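Local coordinates for microtubule-associated protein 1A/1B, light chain 3 (Trypanosoma brucei brucei, PDB 3W1Y) that is an Atg8-family, ubiquitin-like autophagy protein that probably binds phosphatidylethanolamine and is probably lipidated to act at membranes, at residues A[7-12]-A[62-67]; A[68-73]-A[79-84]; A[97-100]-A[105-108]. One frame throughout, in Å; residues are numbered along the deposited sequence.

Contact 1 of 3, residues A[7-12]-A[62-67]; sequences HYRYQY and QRELDC
Arg9 and Tyr10 of helix 9-13, part of the N-terminal helical extension that Atg8 proteins add to a ubiquitin-like fold, meet Arg63, Glu64 and Cys67 at the C-terminal end of helix 59-66. The centre of the contact is a salt bridge near the surface. Arg9 NH1 donates to Glu64 OE2 over 2.9 Å with an N-H...O angle of 152°. The oxygen is approached on its anti side and out of the carboxylate plane, and it lies somewhat tilted from the guanidinium plane. Arg9 reaches it as an extended chain from CG to NE, whereas Glu64 bends back at chi2 (-78°) and so brings its carboxylate closer to helix 9-13. OE2 is also gripped by Arg14 in a second salt bridge, so two arginines share one oxygen. Arg63 supplies apolar cover: its CB sits over the centre of one face of the Arg9 guanidinium, 3.8 Å from Arg9 CZ. Beyond this the Arg63 side chain leads away, and one water accepts from Arg9 NH2 at 3.2 Å and, weakly, from Arg63 NH1. Deeper in, Cys67 SG lies 3.9 Å from Tyr10 CD1, a sulfur-aromatic contact made obliquely to the ring. The far end of that tyrosine is anchored by a hydrogen bond from its hydroxyl to Glu22 of helix 16-29. Glu39 of strand 33-40 accepts from the backbone N of both Arg9 and Tyr10, and Leu37 of the same strand lies against Tyr10 and Cys67, holding helix 9-13 and the turn after helix 59-66 against the sheet.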
# COMPACT_ATOMS: atom_id res chain seq x y z
N HIS A 7 -2.16 4.36 -24.73
CA HIS A 7 -1.64 4.65 -23.36
C HIS A 7 -2.75 4.66 -22.27
O HIS A 7 -3.19 3.62 -21.78
CB HIS A 7 -0.83 5.96 -23.38
CG HIS A 7 -1.08 6.82 -24.58
ND1 HIS A 7 -0.24 6.83 -25.68
CD2 HIS A 7 -2.09 7.68 -24.87
CE1 HIS A 7 -0.71 7.67 -26.59
NE2 HIS A 7 -1.83 8.20 -26.12
N TYR A 8 -3.17 5.86 -21.88
CA TYR A 8 -4.22 6.05 -20.91
C TYR A 8 -5.47 6.55 -21.60
O TYR A 8 -5.41 7.35 -22.54
CB TYR A 8 -3.75 7.07 -19.86
CG TYR A 8 -2.76 6.46 -18.90
CD1 TYR A 8 -1.40 6.35 -19.23
CD2 TYR A 8 -3.18 5.97 -17.66
CE1 TYR A 8 -0.49 5.77 -18.34
CE2 TYR A 8 -2.29 5.39 -16.78
CZ TYR A 8 -0.95 5.29 -17.13
OH TYR A 8 -0.09 4.72 -16.22
N ARG A 9 -6.61 6.07 -21.10
CA ARG A 9 -7.91 6.48 -21.60
C ARG A 9 -8.10 8.00 -21.65
O ARG A 9 -8.57 8.53 -22.64
CB ARG A 9 -9.00 5.83 -20.78
CG ARG A 9 -10.35 6.02 -21.41
CD ARG A 9 -11.35 4.95 -20.99
NE ARG A 9 -12.62 5.29 -21.61
CZ ARG A 9 -13.38 6.30 -21.23
NH1 ARG A 9 -13.01 7.04 -20.19
NH2 ARG A 9 -14.51 6.57 -21.88
N TYR A 10 -7.70 8.68 -20.58
CA TYR A 10 -7.72 10.16 -20.51
C TYR A 10 -7.01 10.89 -21.65
O TYR A 10 -7.45 11.95 -22.07
CB TYR A 10 -7.14 10.62 -19.18
CG TYR A 10 -7.65 11.95 -18.71
CD1 TYR A 10 -8.92 12.07 -18.15
CD2 TYR A 10 -6.84 13.07 -18.75
CE1 TYR A 10 -9.40 13.30 -17.70
CE2 TYR A 10 -7.29 14.29 -18.28
CZ TYR A 10 -8.57 14.39 -17.77
OH TYR A 10 -8.99 15.58 -17.32
N GLN A 11 -5.91 10.33 -22.16
CA GLN A 11 -5.21 10.93 -23.29
C GLN A 11 -5.90 10.72 -24.63
O GLN A 11 -5.72 11.52 -25.54
CB GLN A 11 -3.75 10.45 -23.35
CG GLN A 11 -2.90 10.92 -22.20
CD GLN A 11 -1.58 10.13 -22.10
OE1 GLN A 11 -1.57 8.90 -22.16
NE2 GLN A 11 -0.49 10.85 -21.93
N TYR A 12 -6.70 9.66 -24.77
CA TYR A 12 -7.48 9.47 -26.00
C TYR A 12 -8.74 10.30 -26.03
O TYR A 12 -9.23 10.63 -27.09
CB TYR A 12 -7.84 7.99 -26.19
CG TYR A 12 -6.66 7.14 -26.56
CD1 TYR A 12 -5.92 6.50 -25.56
CD2 TYR A 12 -6.26 6.98 -27.89
CE1 TYR A 12 -4.81 5.72 -25.87
CE2 TYR A 12 -5.13 6.19 -28.22
CZ TYR A 12 -4.42 5.56 -27.18
OH TYR A 12 -3.32 4.77 -27.44
N GLN A 62 -19.02 4.35 -16.44
CA GLN A 62 -18.24 3.60 -15.44
C GLN A 62 -16.74 3.73 -15.63
O GLN A 62 -16.03 3.84 -14.66
CB GLN A 62 -18.71 2.14 -15.32
CG GLN A 62 -20.15 2.04 -14.80
CD GLN A 62 -20.62 0.59 -14.63
OE1 GLN A 62 -19.83 -0.29 -14.35
NE2 GLN A 62 -21.92 0.36 -14.81
N ARG A 63 -16.26 3.72 -16.87
CA ARG A 63 -14.83 3.96 -17.12
C ARG A 63 -14.42 5.37 -16.67
O ARG A 63 -13.41 5.53 -15.98
CB ARG A 63 -14.47 3.74 -18.60
CG ARG A 63 -14.28 2.28 -18.96
CD ARG A 63 -14.42 2.06 -20.44
NE ARG A 63 -14.05 0.69 -20.75
CZ ARG A 63 -14.05 0.14 -21.96
NH1 ARG A 63 -14.42 0.84 -23.03
NH2 ARG A 63 -13.69 -1.13 -22.10
N GLU A 64 -15.22 6.38 -17.02
CA GLU A 64 -14.99 7.74 -16.50
C GLU A 64 -14.88 7.84 -14.98
O GLU A 64 -13.97 8.50 -14.47
CB GLU A 64 -16.05 8.71 -17.02
CG GLU A 64 -15.90 9.01 -18.52
CD GLU A 64 -14.77 10.01 -18.79
OE1 GLU A 64 -14.74 11.04 -18.10
OE2 GLU A 64 -13.91 9.79 -19.68
N LEU A 65 -15.77 7.18 -14.26
CA LEU A 65 -15.75 7.16 -12.79
C LEU A 65 -14.57 6.41 -12.14
O LEU A 65 -14.27 6.61 -10.94
CB LEU A 65 -17.08 6.65 -12.25
CG LEU A 65 -18.28 7.58 -12.52
CD1 LEU A 65 -19.56 7.01 -11.95
CD2 LEU A 65 -18.04 9.00 -11.94
N ASP A 66 -13.89 5.57 -12.93
CA ASP A 66 -12.68 4.87 -12.50
C ASP A 66 -11.43 5.75 -12.57
O ASP A 66 -10.38 5.39 -12.04
CB ASP A 66 -12.43 3.68 -13.43
CG ASP A 66 -13.22 2.46 -13.04
OD1 ASP A 66 -13.76 2.37 -11.91
OD2 ASP A 66 -13.30 1.56 -13.90
N CYS A 67 -11.55 6.86 -13.27
CA CYS A 67 -10.43 7.79 -13.40
C CYS A 67 -10.50 8.81 -12.28
O CYS A 67 -11.48 9.54 -12.17
CB CYS A 67 -10.48 8.49 -14.76
SG CYS A 67 -9.30 9.82 -14.97
O HOH W 1 -15.66 4.06 -23.58

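Contact 2 of 3, residues A[68-73]-A[79-84]; sequences NKFLLP and MEFMMA
Phe81 points an edge at a face of Phe70 in a T-shaped pair: the ring planes stand 85° apart and the centroids 5.5 Å. Phe81 CE1 is the leading atom, set toward the rim of the Phe70 ring rather than over its centre, and lies 3.9 Å from Phe70 CD1. With CG anti to the backbone N (chi1 167°), the Phe81 ring swings from the flank of its helix toward strand 68-73. The other end of the Phe70 ring rests on the helix itself, with Phe70 CE2 4.0 Å from Ala84 CB and the Ala84 carbonyl oxygen near the ring edge. Leu72, two residues along the strand and on the same side, lays CD1 against the root of Phe81, 3.7 Å from Phe81 CD1 and obliquely to that ring; the two side chains cross at about a right angle. Leu112 of helix 112-119 touches both Leu72 and Phe81, while Arg88 makes a cation-pi contact with Phe70. The axes of strand 68-73 and helix 79-84 pass 10.0 Å apart, running roughly antiparallel (147°). Strand and helix build the ubiquitin-like beta-grasp core of this chain; in Atg8 relatives the equivalent strand edge receives LC3-interacting peptides.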
# COMPACT_ATOMS: atom_id res chain seq x y z
N ASN A 68 -9.44 8.83 -11.46
CA ASN A 68 -9.33 9.74 -10.34
C ASN A 68 -8.11 10.66 -10.52
O ASN A 68 -7.02 10.21 -10.88
CB ASN A 68 -9.20 8.93 -9.04
CG ASN A 68 -10.46 8.16 -8.71
OD1 ASN A 68 -11.43 8.73 -8.23
ND2 ASN A 68 -10.44 6.86 -8.94
N LYS A 69 -8.33 11.95 -10.29
CA LYS A 69 -7.30 12.96 -10.32
C LYS A 69 -7.00 13.41 -8.91
O LYS A 69 -7.88 13.47 -8.06
CB LYS A 69 -7.78 14.18 -11.07
CG LYS A 69 -8.06 13.97 -12.54
CD LYS A 69 -8.86 15.16 -13.00
CE LYS A 69 -8.93 15.20 -14.47
NZ LYS A 69 -9.93 16.22 -14.89
N PHE A 70 -5.74 13.75 -8.67
CA PHE A 70 -5.31 14.25 -7.37
C PHE A 70 -4.42 15.44 -7.63
O PHE A 70 -3.86 15.55 -8.69
CB PHE A 70 -4.53 13.16 -6.59
CG PHE A 70 -5.36 11.96 -6.23
CD1 PHE A 70 -5.61 10.96 -7.15
CD2 PHE A 70 -5.92 11.84 -4.96
CE1 PHE A 70 -6.41 9.85 -6.82
CE2 PHE A 70 -6.71 10.73 -4.63
CZ PHE A 70 -6.95 9.74 -5.57
N LEU A 71 -4.31 16.32 -6.65
CA LEU A 71 -3.35 17.41 -6.66
C LEU A 71 -2.64 17.38 -5.31
O LEU A 71 -3.17 17.84 -4.30
CB LEU A 71 -4.08 18.73 -6.91
CG LEU A 71 -3.24 19.98 -7.13
CD1 LEU A 71 -2.26 19.80 -8.30
CD2 LEU A 71 -4.16 21.22 -7.35
N LEU A 72 -1.44 16.81 -5.27
CA LEU A 72 -0.83 16.54 -3.97
C LEU A 72 0.49 17.27 -3.80
O LEU A 72 1.16 17.56 -4.80
CB LEU A 72 -0.67 15.03 -3.77
CG LEU A 72 -1.96 14.19 -3.69
CD1 LEU A 72 -1.64 12.71 -3.47
CD2 LEU A 72 -2.93 14.71 -2.58
N PRO A 73 0.87 17.57 -2.55
CA PRO A 73 2.15 18.27 -2.34
C PRO A 73 3.37 17.53 -2.94
O PRO A 73 3.42 16.28 -2.92
CB PRO A 73 2.26 18.38 -0.79
CG PRO A 73 0.84 18.25 -0.26
CD PRO A 73 0.17 17.27 -1.27
N MET A 79 3.40 6.65 -0.32
CA MET A 79 2.47 6.08 0.64
C MET A 79 1.26 7.00 0.90
O MET A 79 0.12 6.53 0.99
CB MET A 79 3.22 5.72 1.96
CG MET A 79 2.32 5.14 3.06
SD MET A 79 1.62 3.53 2.55
CE MET A 79 3.00 2.49 3.00
N GLU A 80 1.52 8.30 1.06
CA GLU A 80 0.45 9.26 1.31
C GLU A 80 -0.53 9.31 0.14
O GLU A 80 -1.74 9.31 0.35
CB GLU A 80 1.01 10.67 1.62
CG GLU A 80 1.38 10.82 3.09
CD GLU A 80 2.27 12.05 3.39
OE1 GLU A 80 1.89 12.84 4.28
OE2 GLU A 80 3.35 12.20 2.76
N PHE A 81 0.01 9.35 -1.07
CA PHE A 81 -0.79 9.22 -2.28
C PHE A 81 -1.64 7.96 -2.26
O PHE A 81 -2.84 8.01 -2.52
CB PHE A 81 0.11 9.24 -3.52
CG PHE A 81 -0.57 8.80 -4.78
CD1 PHE A 81 -1.75 9.38 -5.19
CD2 PHE A 81 -0.01 7.81 -5.58
CE1 PHE A 81 -2.37 8.96 -6.34
CE2 PHE A 81 -0.64 7.41 -6.76
CZ PHE A 81 -1.82 7.98 -7.12
N MET A 82 -1.03 6.83 -1.93
CA MET A 82 -1.74 5.57 -1.90
C MET A 82 -2.87 5.55 -0.87
O MET A 82 -3.93 4.99 -1.12
CB MET A 82 -0.79 4.43 -1.65
CG MET A 82 -0.14 3.88 -2.89
SD MET A 82 1.22 2.87 -2.30
CE MET A 82 0.33 1.42 -1.76
N MET A 83 -2.63 6.18 0.28
CA MET A 83 -3.68 6.34 1.29
C MET A 83 -4.77 7.28 0.82
O MET A 83 -5.92 6.99 1.05
CB MET A 83 -3.12 6.81 2.64
CG MET A 83 -2.08 5.84 3.20
SD MET A 83 -1.14 6.62 4.53
CE MET A 83 -2.20 6.17 5.95
N ALA A 84 -4.43 8.37 0.14
CA ALA A 84 -5.46 9.22 -0.48
C ALA A 84 -6.34 8.45 -1.51
O ALA A 84 -7.57 8.64 -1.56
CB ALA A 84 -4.84 10.46 -1.10

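Contact 3 of 3, residues A[97-100]-A[105-108]; sequences VFVF and LPPN
Leu105 CD1 fills the angle between the Phe100 ring and the backbone of strand 96-100. It lies 3.5 Å from Phe100 CE2, with CD2 and CZ of that ring close behind, and meets the ring obliquely. The same methyl group is 3.3 Å from Val99 O and touches Phe98 CB more loosely, at 4.3 Å. Leu105 achieves this by turning CG anti to its own N (chi1 -160°), which carries the branch back over the strand although its CB sets out across it. Phe100 behaves in a complementary way: its CB leaves pointing away from the loop, but with CG placed beside the backbone N (chi1 -54°) the far part of the ring returns to Leu105. Phe98 and Phe100 meet edge by edge through their CE1 atoms on one side of the strand. This is an outer strand of the ubiquitin-like sheet, bonded through the backbone of Phe98 and Phe100 to Gly131 and Ser129 of strand 126-133; the loop leading on to helix 112-119 doubles back along its other margin. Pro106 closes the margin with its ring, CD standing 3.3 Å from Val99 O. A lighter apolar contact joins Pro106 CG to Val99 CG2 at 4.3 Å, on the side where Val99 also packs against Leu85 of helix 78-88. The chain of another protein in the assembly touches the opposite surface, lying against the Phe98 and Phe100 side chains and packing its backbone on Leu105.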
# COMPACT_ATOMS: atom_id res chain seq x y z
N VAL A 97 -4.66 -1.40 -2.46
CA VAL A 97 -4.39 -0.76 -3.74
C VAL A 97 -2.89 -0.67 -3.94
O VAL A 97 -2.17 -0.34 -3.01
CB VAL A 97 -5.08 0.65 -3.84
CG1 VAL A 97 -4.59 1.60 -2.75
CG2 VAL A 97 -4.90 1.26 -5.24
N PHE A 98 -2.41 -1.02 -5.13
CA PHE A 98 -1.00 -0.80 -5.50
C PHE A 98 -0.96 0.09 -6.75
O PHE A 98 -1.88 0.06 -7.57
CB PHE A 98 -0.25 -2.13 -5.71
CG PHE A 98 -1.06 -3.18 -6.43
CD1 PHE A 98 -0.98 -3.32 -7.82
CD2 PHE A 98 -1.93 -4.03 -5.73
CE1 PHE A 98 -1.74 -4.27 -8.52
CE2 PHE A 98 -2.70 -5.00 -6.40
CZ PHE A 98 -2.61 -5.11 -7.81
N VAL A 99 0.09 0.91 -6.86
CA VAL A 99 0.25 1.86 -7.97
C VAL A 99 1.54 1.68 -8.78
O VAL A 99 2.57 1.27 -8.25
CB VAL A 99 0.14 3.35 -7.50
CG1 VAL A 99 -1.26 3.64 -6.93
CG2 VAL A 99 1.21 3.70 -6.49
N PHE A 100 1.46 2.02 -10.07
CA PHE A 100 2.55 1.86 -11.02
C PHE A 100 2.82 3.15 -11.77
O PHE A 100 1.90 3.88 -12.11
CB PHE A 100 2.23 0.76 -12.05
CG PHE A 100 1.87 -0.54 -11.42
CD1 PHE A 100 0.55 -0.82 -11.07
CD2 PHE A 100 2.86 -1.50 -11.14
CE1 PHE A 100 0.22 -2.05 -10.47
CE2 PHE A 100 2.54 -2.71 -10.54
CZ PHE A 100 1.23 -2.99 -10.20
N LEU A 105 6.78 -0.12 -9.91
CA LEU A 105 6.14 0.12 -8.63
C LEU A 105 7.10 1.01 -7.84
O LEU A 105 8.20 0.60 -7.53
CB LEU A 105 5.99 -1.24 -7.95
CG LEU A 105 5.02 -1.50 -6.82
CD1 LEU A 105 3.64 -1.72 -7.39
CD2 LEU A 105 5.45 -2.77 -6.10
N PRO A 106 6.70 2.26 -7.55
CA PRO A 106 7.61 3.16 -6.85
C PRO A 106 7.79 2.81 -5.36
O PRO A 106 6.89 2.21 -4.75
CB PRO A 106 6.94 4.52 -7.02
CG PRO A 106 5.46 4.19 -7.13
CD PRO A 106 5.40 2.88 -7.84
N PRO A 107 8.96 3.15 -4.78
CA PRO A 107 9.14 2.96 -3.33
C PRO A 107 8.15 3.85 -2.56
O PRO A 107 7.89 4.99 -2.98
CB PRO A 107 10.59 3.44 -3.07
CG PRO A 107 11.25 3.56 -4.42
CD PRO A 107 10.15 3.72 -5.44
N ASN A 108 7.61 3.31 -1.47
CA ASN A 108 6.65 4.01 -0.60
C ASN A 108 7.09 5.34 0.00
O ASN A 108 6.23 6.21 0.25
CB ASN A 108 6.21 3.09 0.53
CG ASN A 108 5.24 2.07 0.05
OD1 ASN A 108 4.67 2.22 -1.03
ND2 ASN A 108 5.05 1.01 0.82

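The three contacts follow one another along the chain, each closing before the next opens. Contact 1 joins helix 9-13 to helix 59-66, which leads directly into strand 68-73 of contact 2; Tyr10 OH and Lys69 NZ bring the two together in a weak hydrogen bond, although their centres are about 17 Å apart. Contacts 2 and 3 lie closer, centres about 12 Å apart, on the two outermost strands of the mixed sheet. Helix 78-88 spans them: Phe81 packs on Val99, and the backbone of Met79 probably bonds to Asn108. Contact 1 lies across the chain's centre from both; as in Atg8 relatives, the N-terminal helices and helix 78-88 pack on opposite faces of one ubiquitin-like sheet.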